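Local coordinates for 2,4-dihydroxyhept-2-ene-1,7-dioic acid aldolase (Kordia algicida OT-1, PDB 6BDE), which binds heme as an H-NOX protein and probably senses nitric oxide or oxygen in signalling, at residues 131-136 with 170-175. The protein carries 1 engineered substitution. Sequence-based numbering, arbitrary orientation.
With HEM (protoporphyrin IX containing Fe), chain B.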
ATOM      1  N   MET A 131       8.815  -9.034   9.264  1.00 30.60           N
ATOM      2  CA  MET A 131       7.755  -8.316   9.954  1.00 31.05           C
ATOM      3  C   MET A 131       6.432  -9.049   9.792  1.00 33.40           C
ATOM      4  O   MET A 131       6.196  -9.729   8.789  1.00 33.37           O
ATOM      5  CB  MET A 131       7.609  -6.881   9.429  1.00 34.55           C
ATOM      6  CG  MET A 131       8.774  -5.969   9.755  1.00 37.83           C
ATOM      7  SD  MET A 131       8.397  -4.247   9.382  1.00 38.41           S
ATOM      8  CE  MET A 131       8.057  -4.347   7.629  1.00 35.31           C
ATOM      9  N   ILE A 132       5.568  -8.897  10.790  1.00 30.60           N
ATOM     10  CA  ILE A 132       4.218  -9.443  10.758  1.00 35.53           C
ATOM     11  C   ILE A 132       3.256  -8.305  10.448  1.00 29.46           C
ATOM     12  O   ILE A 132       3.193  -7.314  11.188  1.00 31.79           O
ATOM     13  CB  ILE A 132       3.850 -10.131  12.081  1.00 32.68           C
ATOM     14  CG1 ILE A 132       4.871 -11.216  12.425  1.00 38.56           C
ATOM     15  CG2 ILE A 132       2.456 -10.732  11.991  1.00 33.34           C
ATOM     16  CD1 ILE A 132       4.950 -12.324  11.398  1.00 36.41           C
ATOM     17  N   TYR A 133       2.515  -8.444   9.356  1.00 30.36           N
ATOM     18  CA  TYR A 133       1.505  -7.478   8.953  1.00 24.72           C
ATOM     19  C   TYR A 133       0.144  -7.973   9.420  1.00 27.09           C
ATOM     20  O   TYR A 133      -0.211  -9.132   9.188  1.00 28.21           O
ATOM     21  CB  TYR A 133       1.520  -7.288   7.433  1.00 26.90           C
ATOM     22  CG  TYR A 133       0.284  -6.633   6.850  1.00 25.38           C
ATOM     23  CD1 TYR A 133       0.188  -5.252   6.756  1.00 25.57           C
ATOM     24  CD2 TYR A 133      -0.773  -7.397   6.368  1.00 26.20           C
ATOM     25  CE1 TYR A 133      -0.931  -4.648   6.215  1.00 26.94           C
ATOM     26  CE2 TYR A 133      -1.899  -6.801   5.829  1.00 28.66           C
ATOM     27  CZ  TYR A 133      -1.971  -5.426   5.755  1.00 26.32           C
ATOM     28  OH  TYR A 133      -3.087  -4.824   5.216  1.00 28.81           O
ATOM     29  N   LYS A 134      -0.610  -7.102  10.085  1.00 27.56           N
ATOM     30  CA  LYS A 134      -1.943  -7.439  10.571  1.00 30.28           C
ATOM     31  C   LYS A 134      -2.896  -6.310  10.218  1.00 30.76           C
ATOM     32  O   LYS A 134      -2.650  -5.153  10.574  1.00 32.34           O
ATOM     33  CB  LYS A 134      -1.936  -7.691  12.083  1.00 31.77           C
ATOM     34  CG  LYS A 134      -1.427  -9.068  12.471  1.00 33.82           C
ATOM     35  CD  LYS A 134      -1.728  -9.395  13.925  1.00 34.22           C
ATOM     36  CE  LYS A 134      -1.132 -10.739  14.311  1.00 38.86           C
ATOM     37  NZ  LYS A 134      -1.497 -11.148  15.694  1.00 36.10           N
ATOM     38  N   SER A 135      -3.980  -6.651   9.521  1.00 28.41           N
ATOM     39  CA  SER A 135      -5.020  -5.692   9.169  1.00 27.70           C
ATOM     40  C   SER A 135      -6.255  -6.419   8.660  1.00 26.64           C
ATOM     41  O   SER A 135      -6.149  -7.307   7.808  1.00 27.75           O
ATOM     42  CB  SER A 135      -4.520  -4.706   8.113  1.00 34.45           C
ATOM     43  OG  SER A 135      -5.590  -3.923   7.612  1.00 33.82           O
ATOM     44  N   SER A 136      -7.432  -6.046   9.167  1.00 27.29           N
ATOM     45  CA  SER A 136      -8.670  -6.659   8.697  1.00 28.36           C
ATOM     46  C   SER A 136      -8.926  -6.383   7.221  1.00 34.23           C
ATOM     47  O   SER A 136      -9.736  -7.084   6.602  1.00 35.53           O
ATOM     48  CB  SER A 136      -9.851  -6.159   9.529  1.00 28.37           C
ATOM     49  OG  SER A 136     -10.028  -4.763   9.365  1.00 32.78           O
ATOM     50  N   THR A 170      -5.324 -11.346   6.396  1.00 31.89           N
ATOM     51  CA  THR A 170      -5.359 -10.388   7.493  1.00 27.06           C
ATOM     52  C   THR A 170      -4.177 -10.528   8.444  1.00 32.30           C
ATOM     53  O   THR A 170      -4.013  -9.682   9.330  1.00 31.74           O
ATOM     54  CB  THR A 170      -6.669 -10.522   8.280  1.00 32.17           C
ATOM     55  OG1 THR A 170      -6.814 -11.864   8.753  1.00 33.49           O
ATOM     56  CG2 THR A 170      -7.857 -10.167   7.395  1.00 32.15           C
ATOM     57  N   GLU A 171      -3.365 -11.571   8.291  1.00 29.17           N
ATOM     58  CA  GLU A 171      -2.102 -11.703   9.013  1.00 30.05           C
ATOM     59  C   GLU A 171      -1.089 -12.298   8.047  1.00 29.82           C
ATOM     60  O   GLU A 171      -1.239 -13.447   7.620  1.00 31.04           O
ATOM     61  CB  GLU A 171      -2.247 -12.572  10.262  1.00 33.18           C
ATOM     62  CG  GLU A 171      -0.973 -12.647  11.091  1.00 36.68           C
ATOM     63  CD  GLU A 171      -1.090 -13.598  12.265  1.00 41.08           C
ATOM     64  OE1 GLU A 171      -2.219 -14.036  12.569  1.00 39.53           O
ATOM     65  OE2 GLU A 171      -0.049 -13.910  12.881  1.00 43.20           O
ATOM     66  N   VAL A 172      -0.070 -11.518   7.694  1.00 26.28           N
ATOM     67  CA  VAL A 172       0.898 -11.897   6.672  1.00 30.13           C
ATOM     68  C   VAL A 172       2.300 -11.650   7.208  1.00 32.52           C
ATOM     69  O   VAL A 172       2.595 -10.559   7.708  1.00 29.91           O
ATOM     70  CB  VAL A 172       0.680 -11.115   5.362  1.00 28.10           C
ATOM     71  CG1 VAL A 172       1.678 -11.560   4.303  1.00 28.77           C
ATOM     72  CG2 VAL A 172      -0.749 -11.287   4.863  1.00 30.79           C
ATOM     73  N   LYS A 173       3.162 -12.657   7.097  1.00 27.90           N
ATOM     74  CA  LYS A 173       4.566 -12.523   7.464  1.00 26.34           C
ATOM     75  C   LYS A 173       5.358 -12.057   6.246  1.00 28.60           C
ATOM     76  O   LYS A 173       5.358 -12.727   5.208  1.00 31.45           O
ATOM     77  CB  LYS A 173       5.121 -13.844   7.991  1.00 30.65           C
ATOM     78  CG  LYS A 173       6.570 -13.767   8.450  1.00 37.01           C
ATOM     79  CD  LYS A 173       7.179 -15.151   8.602  1.00 43.17           C
ATOM     80  CE  LYS A 173       7.917 -15.291   9.923  1.00 51.66           C
ATOM     81  NZ  LYS A 173       8.536 -16.637  10.078  1.00 54.34           N
ATOM     82  N   PHE A 174       6.022 -10.912   6.374  1.00 27.02           N
ATOM     83  CA  PHE A 174       6.881 -10.375   5.325  1.00 27.19           C
ATOM     84  C   PHE A 174       8.321 -10.775   5.618  1.00 28.82           C
ATOM     85  O   PHE A 174       8.856 -10.445   6.682  1.00 31.12           O
ATOM     86  CB  PHE A 174       6.764  -8.853   5.243  1.00 30.41           C
ATOM     87  CG  PHE A 174       5.544  -8.370   4.511  1.00 27.91           C
ATOM     88  CD1 PHE A 174       4.290  -8.443   5.095  1.00 26.90           C
ATOM     89  CD2 PHE A 174       5.654  -7.825   3.243  1.00 33.32           C
ATOM     90  CE1 PHE A 174       3.169  -7.989   4.424  1.00 26.39           C
ATOM     91  CE2 PHE A 174       4.538  -7.369   2.568  1.00 31.99           C
ATOM     92  CZ  PHE A 174       3.294  -7.452   3.157  1.00 25.39           C
ATOM     93  N   ILE A 175       8.945 -11.479   4.681  1.00 28.43           N
ATOM     94  CA  ILE A 175      10.351 -11.852   4.780  1.00 32.21           C
ATOM     95  C   ILE A 175      11.094 -11.043   3.725  1.00 36.09           C
ATOM     96  O   ILE A 175      11.033 -11.351   2.530  1.00 36.31           O
ATOM     97  CB  ILE A 175      10.565 -13.359   4.598  1.00 42.11           C
ATOM     98  CG1 ILE A 175       9.616 -14.144   5.504  1.00 49.31           C
ATOM     99  CG2 ILE A 175      12.009 -13.727   4.898  1.00 45.40           C
ATOM    100  CD1 ILE A 175       9.767 -15.645   5.397  1.00 54.99           C
TER
HETATM  101  CHA HEM B 201      -2.708   2.938   4.906  1.00 38.91           C
HETATM  102  CHB HEM B 201       0.306   7.454   4.916  1.00 36.41           C
HETATM  103  CHC HEM B 201       4.889   4.417   4.521  1.00 37.90           C
HETATM  104  CHD HEM B 201       1.853  -0.104   4.261  1.00 31.59           C
HETATM  105  C1A HEM B 201      -1.857   4.414   4.910  1.00 35.01           C
HETATM  106  C2A HEM B 201      -2.788   5.462   4.716  1.00 39.84           C
HETATM  107  C3A HEM B 201      -2.041   6.569   4.722  1.00 38.67           C
HETATM  108  C4A HEM B 201      -0.723   6.106   4.909  1.00 36.53           C
HETATM  109  CMA HEM B 201      -2.511   8.014   4.566  1.00 39.23           C
HETATM  110  CAA HEM B 201      -4.305   5.359   4.569  1.00 32.68           C
HETATM  111  CBA HEM B 201      -4.920   5.424   5.971  1.00 36.99           C
HETATM  112  CGA HEM B 201      -6.445   5.465   5.909  1.00 38.82           C
HETATM  113  O1A HEM B 201      -7.108   5.716   6.950  1.00 40.13           O
HETATM  114  O2A HEM B 201      -7.043   5.250   4.821  1.00 40.66           O
HETATM  115  C1B HEM B 201       1.812   6.788   4.751  1.00 36.52           C
HETATM  116  C2B HEM B 201       2.999   7.709   4.407  1.00 36.40           C
HETATM  117  C3B HEM B 201       4.143   6.862   4.321  1.00 39.00           C
HETATM  118  C4B HEM B 201       3.621   5.486   4.615  1.00 35.51           C
HETATM  119  CMB HEM B 201       2.951   9.225   4.212  1.00 46.72           C
HETATM  120  CAB HEM B 201       5.587   7.248   4.020  1.00 38.06           C
HETATM  121  CBB HEM B 201       6.214   8.136   4.764  1.00 53.14           C
HETATM  122  C1C HEM B 201       4.076   2.916   4.389  1.00 34.91           C
HETATM  123  C2C HEM B 201       4.957   1.914   3.923  1.00 32.73           C
HETATM  124  C3C HEM B 201       4.202   0.804   3.861  1.00 33.14           C
HETATM  125  C4C HEM B 201       2.927   1.212   4.298  1.00 31.83           C
HETATM  126  CMC HEM B 201       6.435   2.060   3.572  1.00 35.05           C
HETATM  127  CAC HEM B 201       4.632  -0.594   3.429  1.00 43.12           C
HETATM  128  CBC HEM B 201       4.853  -1.518   4.339  1.00 46.74           C
HETATM  129  C1D HEM B 201       0.365   0.649   4.411  1.00 30.76           C
HETATM  130  C2D HEM B 201      -0.725  -0.334   4.054  1.00 29.79           C
HETATM  131  C3D HEM B 201      -1.935   0.396   4.203  1.00 27.82           C
HETATM  132  C4D HEM B 201      -1.527   1.818   4.647  1.00 30.76           C
HETATM  133  CMD HEM B 201      -0.574  -1.797   3.643  1.00 30.63           C
HETATM  134  CAD HEM B 201      -3.351  -0.131   3.971  1.00 30.61           C
HETATM  135  CBD HEM B 201      -4.166  -0.101   5.260  1.00 32.71           C
HETATM  136  CGD HEM B 201      -4.126  -1.481   5.905  1.00 32.24           C
HETATM  137  O1D HEM B 201      -3.299  -2.337   5.493  1.00 30.69           O
HETATM  138  O2D HEM B 201      -4.913  -1.754   6.849  1.00 30.75           O
HETATM  139  NA  HEM B 201      -0.493   4.722   4.972  1.00 35.39           N
HETATM  140  NB  HEM B 201       2.162   5.288   4.824  1.00 37.45           N
HETATM  141  NC  HEM B 201       2.736   2.570   4.595  1.00 33.52           N
HETATM  142  ND  HEM B 201      -0.005   2.057   4.725  1.00 32.89           N
HETATM  143 FE   HEM B 201       1.157   3.604   5.311  1.00 33.46          FE
HETATM  144  O   HOH W   1      -0.192 -13.677  15.485  1.00 45.60           O
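In the antiparallel sheet that borders the heme of this H-NOX domain, Tyr133 and Val172 form a hydrogen-bonded pair between strand 128-134 and strand 171-178. Tyr133 N donates to Val172 O at 2.7 Å, and Val172 N returns a bond to Tyr133 O; two residues along, Met131 and Phe174 form the next hydrogen-bonded pair. Beyond the strand end, Ser135 N still reaches Thr170 O at 3.0 Å, with the donor tilted 31° from the carbonyl plane.

Met131, Tyr133, Val172 and Phe174 share the face that helix 140-153 covers. Here the side chains of Tyr133 and Phe174 run side by side, and Phe174 CE1 lies 3.5 Å from Tyr133 CB, while Tyr133 CD2 approaches the branch carbon of Val172. Tyr133 CG, anti to its backbone N (chi1 163°), also meets Phe174 CE1.

The C-terminal end of strand 128-134 and the residues after it belong to the heme pocket, where Tyr133, Ser135 and Arg137 form the propionate-binding Y-x-S-x-R motif of H-NOX proteins. Tyr133 OH donates to HEM O1D at 2.5 Å, this oxygen lying in the ring plane at its edge. Ser135 OG bonds to HEM O2D, the other oxygen of the same propionate, but at 2.4 Å the modelled distance is implausibly short and its exact geometry doubtful.

On the other face, Lys134 and Glu171 extend in the same direction, Lys134 CE packing 3.5 Å from Glu171 CD. Their charged ends, Lys134 NZ and Glu171 OE2, stay 4.2 Å apart, too far for a salt bridge, and a water joins them by accepting from the lysine ammonium and donating to the carboxylate. On the same face, Ile132 CD1 crosses Lys173 at CG, 3.7 Å away.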